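Local coordinates for protein GCN5-related N-acetyltransferase (Arthrobacter sp., PDB 2R1I) that probably transfers an acetyl group from acetyl-coenzyme A to an as yet unidentified substrate, as a putative N-acetyltransferase of the GCN5-related (GNAT) family, at residues 24-28 / 68-74; 80-86 / 98-104; 93-99 / 129-135. The contacts are given in a common frame with arbitrary orientation. Numbering follows the deposited sequence.

Contact 1 (24-28 / 68-74); sequences VPRRA and EDVVVLL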
loop_
_atom_site.group_PDB
_atom_site.type_symbol
_atom_site.label_atom_id
_atom_site.label_comp_id
_atom_site.label_asym_id
_atom_site.label_seq_id
_atom_site.Cartn_x
_atom_site.Cartn_y
_atom_site.Cartn_z
ATOM N N VAL A 24 -17.707 -20.409 -3.506
ATOM C CA VAL A 24 -17.030 -19.489 -2.626
ATOM C C VAL A 24 -15.561 -19.619 -3.005
ATOM O O VAL A 24 -15.071 -20.743 -3.170
ATOM C CB VAL A 24 -17.256 -19.792 -1.122
ATOM C CG1 VAL A 24 -16.853 -21.240 -0.772
ATOM C CG2 VAL A 24 -16.489 -18.769 -0.248
ATOM N N PRO A 25 -14.890 -18.494 -3.251
ATOM C CA PRO A 25 -13.448 -18.598 -3.523
ATOM C C PRO A 25 -12.689 -19.332 -2.434
ATOM O O PRO A 25 -13.120 -19.387 -1.303
ATOM C CB PRO A 25 -12.986 -17.140 -3.582
ATOM C CG PRO A 25 -14.274 -16.403 -4.038
ATOM C CD PRO A 25 -15.378 -17.114 -3.344
ATOM N N ARG A 26 -11.582 -19.943 -2.807
ATOM C CA ARG A 26 -10.754 -20.657 -1.853
ATOM C C ARG A 26 -9.375 -19.994 -1.809
ATOM O O ARG A 26 -8.913 -19.425 -2.781
ATOM C CB ARG A 26 -10.631 -22.140 -2.216
ATOM C CG ARG A 26 -9.839 -22.406 -3.429
ATOM C CD ARG A 26 -9.766 -23.912 -3.659
ATOM N NE ARG A 26 -8.920 -24.225 -4.798
ATOM C CZ ARG A 26 -7.588 -24.362 -4.751
ATOM N NH1 ARG A 26 -6.900 -24.189 -3.611
ATOM N NH2 ARG A 26 -6.931 -24.660 -5.862
ATOM N N ARG A 27 -8.739 -20.097 -0.671
ATOM C CA ARG A 27 -7.379 -19.598 -0.517
ATOM C C ARG A 27 -6.405 -20.552 -1.175
ATOM O O ARG A 27 -6.419 -21.768 -0.887
ATOM C CB ARG A 27 -7.056 -19.434 0.962
ATOM C CG ARG A 27 -5.662 -18.865 1.177
ATOM C CD ARG A 27 -5.452 -18.386 2.534
ATOM N NE ARG A 27 -4.070 -18.004 2.699
ATOM C CZ ARG A 27 -3.507 -17.702 3.855
ATOM N NH1 ARG A 27 -4.212 -17.719 4.962
ATOM N NH2 ARG A 27 -2.245 -17.362 3.887
ATOM N N ALA A 28 -5.540 -19.999 -2.035
ATOM C CA ALA A 28 -4.417 -20.714 -2.640
ATOM C C ALA A 28 -3.398 -21.133 -1.560
ATOM O O ALA A 28 -3.020 -20.325 -0.713
ATOM C CB ALA A 28 -3.696 -19.823 -3.661
ATOM N N GLU A 68 1.566 -15.236 5.285
ATOM C CA GLU A 68 0.310 -14.522 5.553
ATOM C C GLU A 68 0.393 -13.072 5.062
ATOM O O GLU A 68 -0.584 -12.344 5.162
ATOM C CB GLU A 68 -0.006 -14.507 7.073
ATOM C CG GLU A 68 -0.048 -15.878 7.708
ATOM C CD GLU A 68 -1.122 -16.758 7.063
ATOM O OE1 GLU A 68 -2.215 -16.217 6.826
ATOM O OE2 GLU A 68 -0.865 -17.964 6.773
ATOM N N ASP A 69 1.530 -12.674 4.449
ATOM C CA ASP A 69 1.692 -11.270 4.008
ATOM C C ASP A 69 0.998 -10.977 2.677
ATOM O O ASP A 69 0.527 -9.864 2.425
ATOM C CB ASP A 69 3.167 -10.915 3.932
ATOM C CG ASP A 69 3.910 -11.224 5.197
ATOM O OD1 ASP A 69 3.416 -10.808 6.269
ATOM O OD2 ASP A 69 4.975 -11.880 5.092
ATOM N N VAL A 70 1.108 -11.902 1.731
ATOM C CA VAL A 70 0.377 -11.847 0.454
ATOM C C VAL A 70 -0.459 -13.107 0.419
ATOM O O VAL A 70 0.042 -14.219 0.634
ATOM C CB VAL A 70 1.299 -11.845 -0.738
ATOM C CG1 VAL A 70 0.533 -12.011 -2.075
ATOM C CG2 VAL A 70 2.099 -10.528 -0.744
ATOM N N VAL A 71 -1.759 -12.906 0.215
ATOM C CA VAL A 71 -2.734 -13.993 0.200
ATOM C C VAL A 71 -3.398 -13.970 -1.176
ATOM O O VAL A 71 -3.684 -12.910 -1.735
ATOM C CB VAL A 71 -3.788 -13.786 1.333
ATOM C CG1 VAL A 71 -4.995 -14.787 1.113
ATOM C CG2 VAL A 71 -3.141 -13.866 2.762
ATOM N N VAL A 72 -3.604 -15.153 -1.754
ATOM C CA VAL A 72 -4.226 -15.286 -3.084
ATOM C C VAL A 72 -5.497 -16.125 -2.912
ATOM O O VAL A 72 -5.490 -17.171 -2.254
ATOM C CB VAL A 72 -3.305 -15.890 -4.134
ATOM C CG1 VAL A 72 -4.095 -16.196 -5.443
ATOM C CG2 VAL A 72 -2.066 -14.970 -4.344
ATOM N N LEU A 73 -6.592 -15.581 -3.448
ATOM C CA LEU A 73 -7.910 -16.275 -3.490
ATOM C C LEU A 73 -8.180 -16.708 -4.931
ATOM O O LEU A 73 -7.892 -15.937 -5.879
ATOM C CB LEU A 73 -9.081 -15.451 -2.928
ATOM C CG LEU A 73 -8.958 -14.948 -1.491
ATOM C CD1 LEU A 73 -10.169 -14.134 -1.090
ATOM C CD2 LEU A 73 -8.700 -16.099 -0.527
ATOM N N LEU A 74 -8.724 -17.926 -5.096
ATOM C CA LEU A 74 -9.019 -18.517 -6.387
ATOM C C LEU A 74 -10.525 -18.777 -6.509
ATOM O O LEU A 74 -11.144 -19.240 -5.553
ATOM C CB LEU A 74 -8.300 -19.853 -6.562
ATOM C CG LEU A 74 -6.770 -19.788 -6.552
ATOM C CD1 LEU A 74 -6.182 -21.168 -6.506
ATOM C CD2 LEU A 74 -6.293 -19.041 -7.771
HETATM O O HOH W 1 -0.537 -16.741 1.370
HETATM O O HOH W 2 -2.766 -17.570 -0.151
#
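The short strand 26-27 adds itself antiparallel to strand 70-75 at the outer edge of the GNAT sheet within this chain. On one face the Ala28 methyl fills the notch between Val72 and Leu74, Ala28 CB lying 4.0 Å from both Val72 CB and Leu74 CD1, under Val36 and Met39 of helix 33-47. The Arg26 guanidinium lies across Leu74, NH2 to CD1 3.6 Å, while its charge goes to Asp32. On the other face Pro25 CB rests 4.3 Å from Leu73 CB beneath helix 109-128, and the extended Arg27 side chain runs past Val71 (NE to CG1 3.7 Å). Between the two faces, main-chain hydrogen bonds join Arg26 N to Leu74 O (2.9 Å), Leu74 N to Arg26 O (2.8 Å) and Ala28 N to Val72 O (2.8 Å). Beyond them one water links Arg27 NH2 to Val70 O, another Arg27 NE and Ala28 O to Val72 N, and Arg27 NH1 meets Glu68 OE1 at 3.1 Å. Direct pairing thus yields to water, then to a solvent-facing salt bridge.

Contact 2 (80-86 / 98-104); sequences TGLAVLS and AILDELY
A classic beta bulge interrupts this antiparallel hairpin: Asp101 and Glu102 both face Val84, so the register slips by one residue between Val84 and Leu85. Leu100 (phi/psi -78/86) centres an inverse gamma turn and Asp101 is nearly helical (-60/-42); the other paired residues are extended. Strands 81-86 and 98-104 run 177° apart, axes 4.6 Å at closest approach. Hydrogen-bonded pairs are Leu82-Tyr104 (N to O 3.0 Å, O to N 2.9 Å), Val84-Glu102 (N to O 2.9 Å, O to N 3.2 Å) and Ser86-Ile99 (both 2.9 Å); Ala83-Leu103 and Leu85-Leu100 are non-hydrogen-bonded. Asp101 N also bonds Val84 O weakly at 2.8 Å. Ser86 OG (chi1 p) donates to Asp101 OD1 (chi1 m) at 2.7 Å. On this face Leu82 (p/p) CD1 lies 4.0 Å from Tyr104 CD2, and Val84 CG1 3.8 Å from Asp101 CB. On the other, Leu100 (t/p) CD1 packs 4.0 Å from Leu85 (m/t) CD2 and 4.2 Å from Ala83 CB. Such a bulge is a hallmark of the GNAT fold; in relatives it helps part this strand from the next, here 97-104 and 133-139, where acetyl-CoA binds, and probably does so here. Helices 109-128 and 143-150 cover the Leu100 face, Trp92 of the second subunit meets Glu102 and Tyr104 opposite, and strands 70-75 and 133-139 flank the hairpin.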
loop_
_atom_site.group_PDB
_atom_site.type_symbol
_atom_site.label_atom_id
_atom_site.label_comp_id
_atom_site.label_asym_id
_atom_site.label_seq_id
_atom_site.Cartn_x
_atom_site.Cartn_y
_atom_site.Cartn_z
ATOM N N THR A 80 -10.508 -19.792 -12.755
ATOM C CA THR A 80 -10.483 -18.838 -13.876
ATOM C C THR A 80 -10.392 -17.364 -13.472
ATOM O O THR A 80 -10.340 -16.464 -14.338
ATOM C CB THR A 80 -11.705 -19.032 -14.766
ATOM O OG1 THR A 80 -12.893 -18.814 -13.999
ATOM C CG2 THR A 80 -11.714 -20.455 -15.342
ATOM N N GLY A 81 -10.391 -17.131 -12.176
ATOM C CA GLY A 81 -10.187 -15.798 -11.598
ATOM C C GLY A 81 -9.428 -15.870 -10.286
ATOM O O GLY A 81 -9.462 -16.862 -9.571
ATOM N N LEU A 82 -8.772 -14.779 -9.966
ATOM C CA LEU A 82 -8.041 -14.693 -8.715
ATOM C C LEU A 82 -8.009 -13.282 -8.166
ATOM O O LEU A 82 -8.217 -12.310 -8.926
ATOM C CB LEU A 82 -6.628 -15.254 -8.898
ATOM C CG LEU A 82 -5.593 -14.605 -9.804
ATOM C CD1 LEU A 82 -5.049 -13.277 -9.263
ATOM C CD2 LEU A 82 -4.406 -15.566 -9.990
ATOM N N ALA A 83 -7.784 -13.195 -6.853
ATOM C CA ALA A 83 -7.495 -11.951 -6.159
ATOM C C ALA A 83 -6.175 -12.098 -5.386
ATOM O O ALA A 83 -5.915 -13.181 -4.844
ATOM C CB ALA A 83 -8.608 -11.614 -5.207
ATOM N N VAL A 84 -5.379 -11.020 -5.378
ATOM C CA VAL A 84 -4.105 -10.924 -4.636
ATOM C C VAL A 84 -4.267 -9.805 -3.622
ATOM O O VAL A 84 -4.548 -8.648 -4.021
ATOM C CB VAL A 84 -2.882 -10.657 -5.545
ATOM C CG1 VAL A 84 -1.609 -10.642 -4.729
ATOM C CG2 VAL A 84 -2.792 -11.747 -6.605
ATOM N N LEU A 85 -4.101 -10.189 -2.364
ATOM C CA LEU A 85 -4.191 -9.274 -1.196
ATOM C C LEU A 85 -2.866 -9.160 -0.530
ATOM O O LEU A 85 -2.229 -10.169 -0.275
ATOM C CB LEU A 85 -5.164 -9.777 -0.160
ATOM C CG LEU A 85 -6.635 -9.762 -0.577
ATOM C CD1 LEU A 85 -7.486 -10.717 0.280
ATOM C CD2 LEU A 85 -7.175 -8.330 -0.471
ATOM N N SER A 86 -2.442 -7.942 -0.158
ATOM C CA SER A 86 -1.271 -7.773 0.678
ATOM C C SER A 86 -1.679 -7.101 1.983
ATOM O O SER A 86 -2.601 -6.307 1.998
ATOM C CB SER A 86 -0.218 -6.932 -0.027
ATOM O OG SER A 86 -0.632 -5.625 -0.323
ATOM N N ALA A 98 -4.950 -3.649 4.392
ATOM C CA ALA A 98 -4.847 -4.527 3.244
ATOM C C ALA A 98 -4.934 -3.736 1.949
ATOM O O ALA A 98 -5.642 -2.715 1.873
ATOM C CB ALA A 98 -5.934 -5.573 3.290
ATOM N N ILE A 99 -4.257 -4.235 0.898
ATOM C CA ILE A 99 -4.421 -3.751 -0.470
ATOM C C ILE A 99 -4.916 -4.901 -1.326
ATOM O O ILE A 99 -4.381 -6.036 -1.241
ATOM C CB ILE A 99 -3.120 -3.130 -1.073
ATOM C CG1 ILE A 99 -2.571 -1.958 -0.221
ATOM C CG2 ILE A 99 -3.286 -2.663 -2.524
ATOM C CD1 ILE A 99 -1.085 -1.632 -0.548
ATOM N N LEU A 100 -5.911 -4.593 -2.151
ATOM C CA LEU A 100 -6.268 -5.452 -3.284
ATOM C C LEU A 100 -5.266 -5.221 -4.426
ATOM O O LEU A 100 -5.456 -4.363 -5.285
ATOM C CB LEU A 100 -7.699 -5.181 -3.716
ATOM C CG LEU A 100 -8.254 -6.146 -4.787
ATOM C CD1 LEU A 100 -8.326 -7.583 -4.218
ATOM C CD2 LEU A 100 -9.656 -5.709 -5.283
ATOM N N ASP A 101 -4.139 -5.946 -4.364
ATOM C CA ASP A 101 -3.020 -5.811 -5.300
ATOM C C ASP A 101 -3.484 -6.114 -6.729
ATOM O O ASP A 101 -3.074 -5.468 -7.685
ATOM C CB ASP A 101 -1.894 -6.819 -4.951
ATOM C CG ASP A 101 -1.123 -6.515 -3.678
ATOM O OD1 ASP A 101 -1.415 -5.543 -2.955
ATOM O OD2 ASP A 101 -0.207 -7.324 -3.374
ATOM N N GLU A 102 -4.291 -7.153 -6.878
ATOM C CA GLU A 102 -4.797 -7.557 -8.174
ATOM C C GLU A 102 -6.158 -8.191 -8.015
ATOM O O GLU A 102 -6.442 -8.912 -7.058
ATOM C CB GLU A 102 -3.873 -8.559 -8.923
ATOM C CG GLU A 102 -2.390 -8.220 -9.042
ATOM C CD GLU A 102 -2.056 -7.059 -9.940
ATOM O OE1 GLU A 102 -2.918 -6.554 -10.700
ATOM O OE2 GLU A 102 -0.897 -6.588 -9.852
ATOM N N LEU A 103 -7.009 -7.978 -9.024
ATOM C CA LEU A 103 -8.224 -8.726 -9.139
ATOM C C LEU A 103 -8.323 -9.072 -10.643
ATOM O O LEU A 103 -8.580 -8.207 -11.484
ATOM C CB LEU A 103 -9.419 -7.897 -8.658
ATOM C CG LEU A 103 -10.824 -8.509 -8.865
ATOM C CD1 LEU A 103 -11.004 -9.823 -8.146
ATOM C CD2 LEU A 103 -11.918 -7.503 -8.436
ATOM N N TYR A 104 -8.055 -10.321 -10.972
ATOM C CA TYR A 104 -7.941 -10.771 -12.348
ATOM C C TYR A 104 -9.109 -11.690 -12.708
ATOM O O TYR A 104 -9.217 -12.794 -12.185
ATOM C CB TYR A 104 -6.647 -11.527 -12.538
ATOM C CG TYR A 104 -5.394 -10.706 -12.722
ATOM C CD1 TYR A 104 -5.422 -9.351 -13.023
ATOM C CD2 TYR A 104 -4.166 -11.322 -12.688
ATOM C CE1 TYR A 104 -4.249 -8.648 -13.227
ATOM C CE2 TYR A 104 -3.001 -10.623 -12.906
ATOM C CZ TYR A 104 -3.037 -9.301 -13.168
ATOM O OH TYR A 104 -1.848 -8.630 -13.396
#

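Contact 3 (93-99 / 129-135); sequences YPGPVAI and RGGALLE. With EDO (1,2-ethanediol), chain E.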
loop_
_atom_site.group_PDB
_atom_site.type_symbol
_atom_site.label_atom_id
_atom_site.label_comp_id
_atom_site.label_asym_id
_atom_site.label_seq_id
_atom_site.Cartn_x
_atom_site.Cartn_y
_atom_site.Cartn_z
ATOM N N TYR A 93 -3.713 1.943 13.277
ATOM C CA TYR A 93 -4.697 0.869 13.422
ATOM C C TYR A 93 -4.048 -0.253 14.241
ATOM O O TYR A 93 -2.832 -0.484 14.139
ATOM C CB TYR A 93 -5.064 0.273 12.064
ATOM C CG TYR A 93 -5.829 1.186 11.134
ATOM C CD1 TYR A 93 -5.160 2.010 10.219
ATOM C CD2 TYR A 93 -7.234 1.168 11.134
ATOM C CE1 TYR A 93 -5.860 2.850 9.381
ATOM C CE2 TYR A 93 -7.952 1.980 10.278
ATOM C CZ TYR A 93 -7.266 2.835 9.412
ATOM O OH TYR A 93 -8.020 3.641 8.576
ATOM N N PRO A 94 -4.856 -0.964 15.046
ATOM C CA PRO A 94 -4.355 -2.145 15.712
ATOM C C PRO A 94 -4.159 -3.318 14.832
ATOM O O PRO A 94 -3.287 -4.123 15.105
ATOM C CB PRO A 94 -5.428 -2.452 16.753
ATOM C CG PRO A 94 -6.679 -1.854 16.210
ATOM C CD PRO A 94 -6.219 -0.627 15.435
ATOM N N GLY A 95 -4.957 -3.420 13.786
ATOM C CA GLY A 95 -4.794 -4.493 12.814
ATOM C C GLY A 95 -4.120 -4.057 11.526
ATOM O O GLY A 95 -3.774 -2.897 11.379
ATOM N N PRO A 96 -3.933 -4.996 10.614
ATOM C CA PRO A 96 -3.255 -4.684 9.352
ATOM C C PRO A 96 -4.153 -3.791 8.454
ATOM O O PRO A 96 -5.385 -3.740 8.609
ATOM C CB PRO A 96 -3.080 -6.049 8.689
ATOM C CG PRO A 96 -4.218 -6.821 9.199
ATOM C CD PRO A 96 -4.397 -6.388 10.639
ATOM N N VAL A 97 -3.505 -3.122 7.502
ATOM C CA VAL A 97 -4.140 -2.482 6.379
ATOM C C VAL A 97 -3.882 -3.416 5.186
ATOM O O VAL A 97 -2.767 -3.925 5.006
ATOM C CB VAL A 97 -3.630 -1.075 6.084
ATOM C CG1 VAL A 97 -4.294 -0.490 4.814
ATOM C CG2 VAL A 97 -3.921 -0.167 7.317
ATOM N N ALA A 98 -4.950 -3.649 4.392
ATOM C CA ALA A 98 -4.847 -4.527 3.244
ATOM C C ALA A 98 -4.934 -3.736 1.949
ATOM O O ALA A 98 -5.642 -2.715 1.873
ATOM C CB ALA A 98 -5.934 -5.573 3.290
ATOM N N ILE A 99 -4.257 -4.235 0.898
ATOM C CA ILE A 99 -4.421 -3.751 -0.470
ATOM C C ILE A 99 -4.916 -4.901 -1.326
ATOM O O ILE A 99 -4.381 -6.036 -1.241
ATOM C CB ILE A 99 -3.120 -3.130 -1.073
ATOM C CG1 ILE A 99 -2.571 -1.958 -0.221
ATOM C CG2 ILE A 99 -3.286 -2.663 -2.524
ATOM C CD1 ILE A 99 -1.085 -1.632 -0.548
ATOM N N ARG A 129 -8.665 -11.076 9.696
ATOM C CA ARG A 129 -7.299 -10.724 10.135
ATOM C C ARG A 129 -7.279 -9.505 11.098
ATOM O O ARG A 129 -6.210 -9.002 11.499
ATOM C CB ARG A 129 -6.431 -10.416 8.925
ATOM C CG ARG A 129 -6.105 -11.550 8.022
ATOM C CD ARG A 129 -4.997 -12.423 8.572
ATOM N NE ARG A 129 -3.731 -11.693 8.573
ATOM C CZ ARG A 129 -2.842 -11.728 7.588
ATOM N NH1 ARG A 129 -3.108 -12.435 6.514
ATOM N NH2 ARG A 129 -1.752 -10.981 7.676
ATOM N N GLY A 130 -8.437 -8.969 11.397
ATOM C CA GLY A 130 -8.553 -7.816 12.253
ATOM C C GLY A 130 -8.309 -6.515 11.505
ATOM O O GLY A 130 -8.075 -5.505 12.123
ATOM N N GLY A 131 -8.392 -6.551 10.169
ATOM C CA GLY A 131 -8.300 -5.346 9.351
ATOM C C GLY A 131 -9.617 -4.607 9.166
ATOM O O GLY A 131 -10.727 -5.203 9.134
ATOM N N ALA A 132 -9.501 -3.288 9.126
ATOM C CA ALA A 132 -10.627 -2.379 9.003
ATOM C C ALA A 132 -10.529 -1.494 7.761
ATOM O O ALA A 132 -11.330 -0.611 7.592
ATOM C CB ALA A 132 -10.751 -1.500 10.278
ATOM N N LEU A 133 -9.545 -1.763 6.892
ATOM C CA LEU A 133 -9.365 -0.956 5.707
ATOM C C LEU A 133 -8.786 -1.796 4.584
ATOM O O LEU A 133 -7.770 -2.521 4.770
ATOM C CB LEU A 133 -8.430 0.200 5.976
ATOM C CG LEU A 133 -8.243 1.293 4.928
ATOM C CD1 LEU A 133 -9.561 1.978 4.728
ATOM C CD2 LEU A 133 -7.168 2.274 5.383
ATOM N N LEU A 134 -9.479 -1.707 3.439
ATOM C CA LEU A 134 -9.005 -2.294 2.167
ATOM C C LEU A 134 -8.812 -1.202 1.119
ATOM O O LEU A 134 -9.757 -0.401 0.856
ATOM C CB LEU A 134 -10.002 -3.340 1.684
ATOM C CG LEU A 134 -9.644 -4.115 0.401
ATOM C CD1 LEU A 134 -8.295 -4.800 0.549
ATOM C CD2 LEU A 134 -10.815 -5.121 0.082
ATOM N N GLU A 135 -7.617 -1.154 0.536
ATOM C CA GLU A 135 -7.228 -0.113 -0.404
ATOM C C GLU A 135 -7.028 -0.694 -1.793
ATOM O O GLU A 135 -6.745 -1.899 -1.936
ATOM C CB GLU A 135 -5.930 0.574 0.024
ATOM C CG GLU A 135 -5.948 1.138 1.425
ATOM C CD GLU A 135 -4.599 1.675 1.893
ATOM O OE1 GLU A 135 -3.536 1.052 1.615
ATOM O OE2 GLU A 135 -4.640 2.687 2.598
HETATM C C1 EDO E . -6.171 -6.455 15.654
HETATM O O1 EDO E . -7.352 -5.649 15.434
HETATM C C2 EDO E . -6.082 -7.500 14.538
HETATM O O2 EDO E . -4.824 -8.181 14.431
HETATM O O HOH W 3 -7.486 -2.319 12.603
HETATM O O HOH W 4 -7.086 -1.938 9.905
#
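Water meets the main-chain groups before strands 97-99 and 133-135, the parallel pair of a beta-alpha-beta unit, come together. Gly130 ends helix 109-128 in a Schellman motif with positive phi, and the chain turns back beside Gly95 and Pro96. One water accepts from Gly95 N (3.0 Å) and donates to Gly130 O (3.3 Å); another donates to Pro96 O (2.8 Å) and accepts from Ala132 N (2.9 Å). A 1,2-ethanediol, probably from the crystallisation liquor, adds weak hydrogen bonds from O2 to Arg129 O (3.3 Å) and O1 to Gly130 O (3.4 Å). Direct pairing follows: Ala98 N donates to Leu133 O at 3.1 Å and Glu135 N to Ala98 O at 2.9 Å. Glu135 bonds onward to the Leu100 backbone, and Leu133 to Glu135 pair antiparallel with a strand of the second subunit. On one face Ala98 CB meets Leu134 CD1 at 3.7 Å; on the other Val97 CG1 meets Leu133 CD2 at 4.0 Å. Arg129 turns to the Glu68 carbonyl and the Phe87 ring. The segments therefore join through main-chain hydrogen bonds, two water bridges and apolar contacts, the Glu135 carboxylate divided between Arg88 of its own chain and Tyr167 of the second subunit.

The three contacts sample one mixed sheet from its 26-27 edge inward and out again. Contact 2 is the buried centre; contacts 1 and 3 are partly buried and use water beyond the ends of their direct pairing. Contact 1 meets contact 2 through strand 70-75, with Val71 N 2.8 Å from Leu85 O. Contacts 2 and 3 share Ala98 and Ile99 on strand 97-104, which pairs antiparallel on one flank and parallel on the other. Contact 1 has an internal salt bridge, contact 2 a Ser86-Asp101 hydrogen bond, while the charged side chains of contact 3 find partners outside its segments. All three touch the second subunit, but in contact 3 strand 133-139 pairs antiparallel with it, continuing the sheet.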